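Local coordinates for pngf-ii (Elizabethkingia meningoseptica, PDB 4R4X), which probably hydrolyses the glycan-asparagine linkage of N-glycoproteins, acting as a peptide:N-glycosidase related to PNGase F, at residues V287-R301 with F378-E390. Residues are numbered along the deposited sequence; the frame is centred on the assembly and turned at random. Where two conformers were deposited one is given.
Sequences VALTPDYLPFIELMR and FVLPVFNTTNVME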
loop_
_atom_site.group_PDB
_atom_site.type_symbol
_atom_site.label_atom_id
_atom_site.label_comp_id
_atom_site.label_asym_id
_atom_site.label_seq_id
_atom_site.Cartn_x
_atom_site.Cartn_y
_atom_site.Cartn_z
ATOM N N VAL A 287 28.024 3.754 6.480
ATOM C CA VAL A 287 27.553 2.744 5.532
ATOM C C VAL A 287 27.467 1.341 6.109
ATOM O O VAL A 287 26.882 0.458 5.469
ATOM C CB VAL A 287 28.397 2.705 4.242
ATOM C CG1 VAL A 287 28.357 4.056 3.582
ATOM C CG2 VAL A 287 29.833 2.249 4.500
ATOM N N ALA A 288 28.037 1.142 7.298
ATOM C CA ALA A 288 28.090 -0.175 7.918
ATOM C C ALA A 288 27.723 -0.145 9.398
ATOM O O ALA A 288 28.035 0.808 10.111
ATOM C CB ALA A 288 29.486 -0.775 7.758
ATOM N N LEU A 289 27.064 -1.207 9.856
ATOM C CA LEU A 289 26.760 -1.355 11.256
ATOM C C LEU A 289 28.084 -1.403 12.036
ATOM O O LEU A 289 29.076 -1.937 11.538
ATOM C CB LEU A 289 25.936 -2.631 11.466
ATOM C CG LEU A 289 25.779 -3.312 12.817
ATOM C CD1 LEU A 289 24.633 -4.304 12.702
ATOM C CD2 LEU A 289 27.053 -4.008 13.254
ATOM N N THR A 290 28.103 -0.770 13.207
ATOM C CA THR A 290 29.202 -0.952 14.160
ATOM C C THR A 290 28.559 -1.228 15.541
ATOM O O THR A 290 27.349 -1.139 15.695
ATOM C CB THR A 290 30.126 0.280 14.235
ATOM O OG1 THR A 290 29.511 1.275 15.037
ATOM C CG2 THR A 290 30.453 0.872 12.872
ATOM N N PRO A 291 29.372 -1.536 16.556
ATOM C CA PRO A 291 28.786 -1.735 17.874
ATOM C C PRO A 291 27.971 -0.541 18.379
ATOM O O PRO A 291 27.075 -0.725 19.191
ATOM C CB PRO A 291 30.022 -1.982 18.763
ATOM C CG PRO A 291 31.031 -2.571 17.839
ATOM C CD PRO A 291 30.828 -1.791 16.559
ATOM N N ASP A 292 28.283 0.659 17.888
ATOM C CA ASP A 292 27.653 1.893 18.339
ATOM C C ASP A 292 26.671 2.503 17.329
ATOM O O ASP A 292 26.090 3.557 17.599
ATOM C CB ASP A 292 28.743 2.934 18.638
ATOM C CG ASP A 292 29.915 2.338 19.409
ATOM O OD1 ASP A 292 29.683 1.928 20.555
ATOM O OD2 ASP A 292 31.034 2.231 18.852
ATOM N N TYR A 293 26.463 1.841 16.185
ATOM C CA TYR A 293 25.759 2.495 15.078
ATOM C C TYR A 293 25.036 1.486 14.199
ATOM O O TYR A 293 25.562 0.398 13.918
ATOM C CB TYR A 293 26.775 3.297 14.240
ATOM C CG TYR A 293 26.234 3.867 12.947
ATOM C CD1 TYR A 293 25.513 5.040 12.936
ATOM C CD2 TYR A 293 26.430 3.199 11.733
ATOM C CE1 TYR A 293 24.989 5.543 11.759
ATOM C CE2 TYR A 293 25.933 3.701 10.550
ATOM C CZ TYR A 293 25.214 4.877 10.574
ATOM O OH TYR A 293 24.720 5.401 9.425
ATOM N N LEU A 294 23.829 1.877 13.774
ATOM C CA LEU A 294 23.090 1.205 12.713
ATOM C C LEU A 294 22.878 2.145 11.520
ATOM O O LEU A 294 22.562 3.326 11.703
ATOM C CB LEU A 294 21.721 0.768 13.205
ATOM C CG LEU A 294 21.729 -0.287 14.297
ATOM C CD1 LEU A 294 20.310 -0.492 14.776
ATOM C CD2 LEU A 294 22.381 -1.587 13.857
ATOM N N PRO A 295 23.034 1.619 10.295
ATOM C CA PRO A 295 22.772 2.416 9.099
ATOM C C PRO A 295 21.270 2.538 8.878
ATOM O O PRO A 295 20.515 1.781 9.474
ATOM C CB PRO A 295 23.442 1.598 7.980
ATOM C CG PRO A 295 23.422 0.189 8.471
ATOM C CD PRO A 295 23.463 0.244 9.969
ATOM N N PHE A 296 20.820 3.476 8.044
ATOM C CA PHE A 296 19.383 3.595 7.818
ATOM C C PHE A 296 18.838 2.427 6.969
ATOM O O PHE A 296 19.607 1.699 6.313
ATOM C CB PHE A 296 18.998 4.969 7.250
ATOM C CG PHE A 296 19.335 5.181 5.809
ATOM C CD1 PHE A 296 18.415 4.866 4.815
ATOM C CD2 PHE A 296 20.554 5.733 5.432
ATOM C CE1 PHE A 296 18.712 5.078 3.479
ATOM C CE2 PHE A 296 20.855 5.967 4.095
ATOM C CZ PHE A 296 19.927 5.641 3.110
ATOM N N ILE A 297 17.523 2.233 7.049
ATOM C CA ILE A 297 16.813 1.212 6.277
ATOM C C ILE A 297 16.030 1.889 5.162
ATOM O O ILE A 297 15.234 2.834 5.418
ATOM C CB ILE A 297 15.889 0.410 7.183
ATOM C CG1 ILE A 297 16.757 -0.465 8.100
ATOM C CG2 ILE A 297 14.880 -0.471 6.419
ATOM C CD1 ILE A 297 15.963 -1.194 9.130
ATOM N N GLU A 298 16.238 1.386 3.947
ATOM C CA GLU A 298 15.442 1.792 2.773
ATOM C C GLU A 298 14.117 1.045 2.735
ATOM O O GLU A 298 14.088 -0.180 2.505
ATOM C CB GLU A 298 16.194 1.476 1.477
ATOM C CG GLU A 298 17.531 2.113 1.392
ATOM C CD GLU A 298 18.278 1.777 0.120
ATOM O OE1 GLU A 298 18.344 0.586 -0.260
ATOM O OE2 GLU A 298 18.814 2.714 -0.496
ATOM N N LEU A 299 13.006 1.729 2.995
ATOM C CA LEU A 299 11.697 1.082 2.785
ATOM C C LEU A 299 11.470 0.789 1.302
ATOM O O LEU A 299 10.965 -0.272 0.957
ATOM C CB LEU A 299 10.542 1.947 3.290
ATOM C CG LEU A 299 10.517 2.322 4.768
ATOM C CD1 LEU A 299 9.157 2.957 5.094
ATOM C CD2 LEU A 299 10.753 1.079 5.644
HETATM N N MSE A 300 11.859 1.729 0.446
HETATM C CA MSE A 300 11.584 1.676 -1.004
HETATM C C MSE A 300 12.642 2.483 -1.703
HETATM O O MSE A 300 12.815 3.656 -1.403
HETATM C CB MSE A 300 10.202 2.285 -1.329
HETATM C CG MSE A 300 9.899 2.392 -2.832
HETATM SE SE MSE A 300 8.689 3.903 -3.262
HETATM C CE MSE A 300 7.433 3.757 -1.755
ATOM N N ARG A 301 13.374 1.863 -2.638
ATOM C CA ARG A 301 14.304 2.556 -3.507
ATOM C C ARG A 301 13.586 2.767 -4.833
ATOM O O ARG A 301 13.016 1.815 -5.400
ATOM C CB ARG A 301 15.593 1.736 -3.702
ATOM C CG ARG A 301 16.541 2.250 -4.790
ATOM C CD ARG A 301 17.804 2.933 -4.301
ATOM N NE ARG A 301 18.552 2.161 -3.305
ATOM C CZ ARG A 301 19.523 1.267 -3.523
ATOM N NH1 ARG A 301 19.930 0.942 -4.743
ATOM N NH2 ARG A 301 20.074 0.646 -2.476
ATOM N N PHE A 378 12.689 -10.883 13.352
ATOM C CA PHE A 378 13.980 -10.268 13.572
ATOM C C PHE A 378 14.379 -9.485 12.331
ATOM O O PHE A 378 14.227 -9.980 11.211
ATOM C CB PHE A 378 15.022 -11.352 13.857
ATOM C CG PHE A 378 16.426 -10.835 14.057
ATOM C CD1 PHE A 378 17.285 -10.691 12.985
ATOM C CD2 PHE A 378 16.898 -10.532 15.338
ATOM C CE1 PHE A 378 18.587 -10.237 13.169
ATOM C CE2 PHE A 378 18.186 -10.062 15.520
ATOM C CZ PHE A 378 19.040 -9.934 14.435
ATOM N N VAL A 379 14.856 -8.261 12.552
ATOM C CA VAL A 379 15.359 -7.348 11.518
ATOM C C VAL A 379 16.602 -6.642 12.052
ATOM O O VAL A 379 16.558 -6.068 13.132
ATOM C CB VAL A 379 14.303 -6.272 11.169
ATOM C CG1 VAL A 379 14.859 -5.255 10.199
ATOM C CG2 VAL A 379 13.055 -6.919 10.587
ATOM N N LEU A 380 17.715 -6.725 11.315
ATOM C CA LEU A 380 18.963 -6.032 11.649
ATOM C C LEU A 380 19.558 -5.397 10.399
ATOM O O LEU A 380 19.980 -6.119 9.486
ATOM C CB LEU A 380 19.999 -7.007 12.198
ATOM C CG LEU A 380 21.315 -6.376 12.674
ATOM C CD1 LEU A 380 21.075 -5.470 13.854
ATOM C CD2 LEU A 380 22.339 -7.437 13.041
ATOM N N PRO A 381 19.605 -4.051 10.347
ATOM C CA PRO A 381 20.248 -3.358 9.230
ATOM C C PRO A 381 21.765 -3.508 9.328
ATOM O O PRO A 381 22.331 -3.139 10.348
ATOM C CB PRO A 381 19.861 -1.895 9.440
ATOM C CG PRO A 381 19.580 -1.767 10.903
ATOM C CD PRO A 381 19.045 -3.119 11.345
ATOM N N VAL A 382 22.403 -4.059 8.299
ATOM C CA VAL A 382 23.830 -4.379 8.360
ATOM C C VAL A 382 24.684 -3.433 7.527
ATOM O O VAL A 382 25.773 -3.073 7.939
ATOM C CB VAL A 382 24.115 -5.857 8.020
ATOM C CG1 VAL A 382 23.594 -6.758 9.131
ATOM C CG2 VAL A 382 23.488 -6.272 6.716
ATOM N N PHE A 383 24.174 -2.987 6.377
ATOM C CA PHE A 383 24.874 -1.978 5.604
ATOM C C PHE A 383 23.913 -1.180 4.747
ATOM O O PHE A 383 22.796 -1.616 4.446
ATOM C CB PHE A 383 25.981 -2.575 4.724
ATOM C CG PHE A 383 25.509 -3.608 3.742
ATOM C CD1 PHE A 383 25.118 -3.251 2.474
ATOM C CD2 PHE A 383 25.549 -4.957 4.071
ATOM C CE1 PHE A 383 24.683 -4.207 1.572
ATOM C CE2 PHE A 383 25.140 -5.929 3.169
ATOM C CZ PHE A 383 24.698 -5.547 1.920
ATOM N N ASN A 384 24.374 0.003 4.369
ATOM C CA ASN A 384 23.673 0.854 3.415
ATOM C C ASN A 384 24.666 1.844 2.839
ATOM O O ASN A 384 25.126 2.745 3.553
ATOM C CB ASN A 384 22.532 1.592 4.092
ATOM C CG ASN A 384 21.559 2.192 3.091
ATOM O OD1 ASN A 384 21.908 2.499 1.946
ATOM N ND2 ASN A 384 20.313 2.333 3.517
ATOM N N THR A 385 25.021 1.654 1.571
ATOM C CA THR A 385 25.956 2.536 0.910
ATOM C C THR A 385 25.294 3.718 0.235
ATOM O O THR A 385 25.985 4.619 -0.190
ATOM C CB THR A 385 26.816 1.818 -0.148
ATOM O OG1 THR A 385 26.014 1.464 -1.288
ATOM C CG2 THR A 385 27.479 0.557 0.458
ATOM N N THR A 386 23.972 3.713 0.134
ATOM C CA THR A 386 23.261 4.777 -0.563
ATOM C C THR A 386 23.454 6.133 0.132
ATOM O O THR A 386 23.070 6.302 1.299
ATOM C CB THR A 386 21.760 4.463 -0.664
ATOM O OG1 THR A 386 21.558 3.180 -1.283
ATOM C CG2 THR A 386 21.027 5.547 -1.480
ATOM N N ASN A 387 23.998 7.113 -0.582
ATOM C CA ASN A 387 24.297 8.388 0.073
ATOM C C ASN A 387 23.139 9.388 -0.029
ATOM O O ASN A 387 23.114 10.340 -0.848
ATOM C CB ASN A 387 25.653 8.951 -0.343
ATOM C CG ASN A 387 25.745 9.256 -1.818
ATOM O OD1 ASN A 387 25.170 8.548 -2.656
ATOM N ND2 ASN A 387 26.470 10.320 -2.146
ATOM N N VAL A 388 22.162 9.134 0.832
ATOM C CA VAL A 388 21.016 10.000 0.999
ATOM C C VAL A 388 21.498 11.378 1.400
ATOM O O VAL A 388 20.848 12.372 1.059
ATOM C CB VAL A 388 20.031 9.398 2.013
ATOM C CG1 VAL A 388 19.191 10.448 2.733
ATOM C CG2 VAL A 388 19.137 8.372 1.306
HETATM N N MSE A 389 22.642 11.433 2.091
HETATM C CA MSE A 389 23.262 12.712 2.458
HETATM C C MSE A 389 24.219 13.243 1.391
HETATM O O MSE A 389 25.179 13.956 1.700
HETATM C CB MSE A 389 23.933 12.538 3.839
HETATM C CG MSE A 389 22.882 12.640 4.932
HETATM SE SE MSE A 389 23.766 12.327 6.679
HETATM C CE MSE A 389 24.574 14.106 6.841
ATOM N N GLU A 390 23.939 12.909 0.136
ATOM C CA GLU A 390 24.705 13.414 -1.018
ATOM C C GLU A 390 24.908 14.934 -0.988
ATOM O O GLU A 390 25.989 15.424 -1.323
ATOM C CB GLU A 390 23.968 13.035 -2.293
ATOM C CG GLU A 390 24.602 13.500 -3.597
ATOM C CD GLU A 390 23.694 13.239 -4.808
ATOM O OE1 GLU A 390 24.057 13.652 -5.925
ATOM O OE2 GLU A 390 22.617 12.624 -4.641
HETATM O O HOH W 1 19.972 -1.007 5.617
#
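N384 and F296 illustrate how one side-chain amide can bond to a backbone carbonyl while lying over the ring of the same residue. With CG anti to the backbone N (chi1 -165°), N384 sends ND2 across one face of the F296 ring, offset toward the rim and 3.2 Å from CE1, amide and ring planes 39° apart. The same ND2 donates an almost straight bond to F296 O (3.0 Å), which it meets from above the carbonyl plane. A water donates to that oxygen and to F383 O. N384 OD1 accepts from T386 N in an Asx turn, so both ends of the amide are held. V388 CG2 reaches CZ of F296 obliquely at 3.4 Å, and T386 O lies at the ring's edge.

Beyond this ring, R301 grips E298 side-on, NE to OE2 and NH2 to OE1. T386 OG1 donates to E298 OE2 (2.9 Å) from the carboxylate face opposite NE, while S531 OG bonds OE1. Elsewhere, P381 packs its CB against I297 CG1 (3.7 Å) and its CG against L294 CB. Two backbone bonds, N384 N to V287 O (2.8 Å) and L289 N to V382 O (3.0 Å), frame the single bridge of A288 with F383. A loop lines edge strand 378-384, where V382 and F383 form a classic bulge against strand 527-537, in the beta-sandwich architecture of the PNGase F family.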